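Local coordinates for protein Non-reducing end alpha-L-arabinofuranosidase BoGH43B (Bacteroides ovatus, PDB 5JOZ) that cleaves terminal non-reducing alpha-L-arabinofuranoside residues from xyloglucan branches, turning 'S' units into 'X' units as part of xyloglucan degradation, at residues A[254-257]-A[263-266]. Numbering follows the deposited sequence.
Sequences LGIR and YQHL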
loop_
_atom_site.group_PDB
_atom_site.type_symbol
_atom_site.label_atom_id
_atom_site.label_comp_id
_atom_site.label_asym_id
_atom_site.label_seq_id
_atom_site.Cartn_x
_atom_site.Cartn_y
_atom_site.Cartn_z
ATOM N N LEU A 254 10.456 4.205 -2.200
ATOM C CA LEU A 254 9.965 2.847 -2.306
ATOM C C LEU A 254 11.068 1.937 -2.793
ATOM O O LEU A 254 12.044 2.388 -3.368
ATOM C CB LEU A 254 8.758 2.753 -3.255
ATOM C CG LEU A 254 8.890 2.948 -4.777
ATOM C CD1 LEU A 254 9.651 1.838 -5.499
ATOM C CD2 LEU A 254 7.506 3.117 -5.378
ATOM N N GLY A 255 10.881 0.646 -2.570
ATOM C CA GLY A 255 11.772 -0.382 -3.096
ATOM C C GLY A 255 11.153 -1.756 -2.938
ATOM O O GLY A 255 10.044 -1.898 -2.392
ATOM N N ILE A 256 11.879 -2.773 -3.387
ATOM C CA ILE A 256 11.445 -4.163 -3.218
ATOM C C ILE A 256 12.530 -4.962 -2.515
ATOM O O ILE A 256 13.699 -4.572 -2.557
ATOM C CB ILE A 256 11.052 -4.812 -4.561
ATOM C CG1 ILE A 256 12.219 -4.768 -5.559
ATOM C CG2 ILE A 256 9.824 -4.107 -5.136
ATOM C CD1 ILE A 256 12.003 -5.602 -6.805
ATOM N N ARG A 257 12.118 -6.047 -1.852
ATOM C CA ARG A 257 13.022 -7.009 -1.206
ATOM C C ARG A 257 12.835 -8.322 -1.932
ATOM O O ARG A 257 11.927 -9.068 -1.582
ATOM C CB ARG A 257 12.651 -7.226 0.257
ATOM C CG ARG A 257 12.995 -6.088 1.207
ATOM C CD ARG A 257 11.964 -6.017 2.331
ATOM N NE ARG A 257 12.344 -6.670 3.566
ATOM C CZ ARG A 257 11.512 -6.986 4.559
ATOM N NH1 ARG A 257 10.210 -6.735 4.502
ATOM N NH2 ARG A 257 12.003 -7.584 5.639
ATOM N N TYR A 263 12.314 -12.622 -7.405
ATOM C CA TYR A 263 10.897 -12.251 -7.338
ATOM C C TYR A 263 10.488 -11.583 -6.008
ATOM O O TYR A 263 11.139 -11.767 -4.974
ATOM C CB TYR A 263 10.025 -13.486 -7.627
ATOM C CG TYR A 263 10.213 -14.649 -6.671
ATOM C CD1 TYR A 263 9.473 -14.736 -5.495
ATOM C CD2 TYR A 263 11.118 -15.674 -6.954
ATOM C CE1 TYR A 263 9.632 -15.799 -4.619
ATOM C CE2 TYR A 263 11.294 -16.742 -6.086
ATOM C CZ TYR A 263 10.550 -16.805 -4.914
ATOM O OH TYR A 263 10.719 -17.865 -4.037
ATOM N N GLN A 264 9.426 -10.775 -6.059
ATOM C CA GLN A 264 8.899 -10.100 -4.869
ATOM C C GLN A 264 7.387 -10.249 -4.801
ATOM O O GLN A 264 6.679 -10.046 -5.791
ATOM C CB GLN A 264 9.362 -8.618 -4.806
ATOM C CG GLN A 264 8.700 -7.643 -5.778
ATOM C CD GLN A 264 7.409 -7.033 -5.263
ATOM O OE1 GLN A 264 6.970 -7.335 -4.160
ATOM N NE2 GLN A 264 6.800 -6.159 -6.063
ATOM N N HIS A 265 6.897 -10.597 -3.616
ATOM C CA HIS A 265 5.455 -10.797 -3.392
ATOM C C HIS A 265 4.845 -9.923 -2.304
ATOM O O HIS A 265 3.636 -9.736 -2.311
ATOM C CB HIS A 265 5.131 -12.276 -3.137
ATOM C CG HIS A 265 5.745 -12.847 -1.895
ATOM N ND1 HIS A 265 7.086 -13.146 -1.793
ATOM C CD2 HIS A 265 5.185 -13.227 -0.721
ATOM C CE1 HIS A 265 7.333 -13.657 -0.599
ATOM N NE2 HIS A 265 6.195 -13.717 0.070
ATOM N N LEU A 266 5.655 -9.376 -1.392
ATOM C CA LEU A 266 5.139 -8.481 -0.361
ATOM C C LEU A 266 4.736 -7.109 -0.904
ATOM O O LEU A 266 4.001 -6.386 -0.234
ATOM C CB LEU A 266 6.155 -8.286 0.765
ATOM C CG LEU A 266 6.733 -9.518 1.472
ATOM C CD1 LEU A 266 7.521 -9.071 2.696
ATOM C CD2 LEU A 266 5.660 -10.523 1.866
HETATM O O HOH W 1 8.882 -8.971 -1.495
#
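Arg-257 and Gln-264 bring the two backbones nearest each other, their CA atoms 6.3 Å apart, where strand 249-256 has just run out and residues 263-266 come back as irregular loop. At this separation the two segments make no direct hydrogen bond, and a water links the backbones: it donates to Arg-257 O at 3.0 Å and accepts from Leu-266 N at 3.3 Å. Alongside this bridge, Ile-256 and Gln-264 point at each other, their side chains crossing at about a right angle. The CG2 methyl of Ile-256 sits 3.8 Å from Gln-264 CG and equally close to the amide's CD and NE2, while Ile-256 CD1 reaches the same CG at 4.0 Å. Gln-264 gets there by folding up: CG lies between its own backbone N and carbonyl carbon (chi1 74°), and a second bend at chi2 (87°) turns the amide along its own backbone toward Gly-267, whose N gives OE1 a hydrogen bond. With an alanine here, Ile-256 would probably lose its cover on this side and Gly-267 N the side-chain acceptor it has now. Further along, Leu-266 CD1 touches Arg-257 NH1 at 4.0 Å, meeting the guanidinium obliquely; the same NH1 forms a salt bridge with Glu-269, on the next strand of the sheet. Beyond Gln-264 lies helix 470-473, held through the backbone of this residue: its N bonds to Glu-471 OE1, and a backbone-to-backbone bond joins it to Asn-470. The contact thus closes the base of the loop linking two antiparallel strands, 249-256 and 269-277, in one four-stranded blade of the five-bladed beta-propeller characteristic of family GH43, where that loop meets the C-terminal concanavalin A-like beta-sandwich domain.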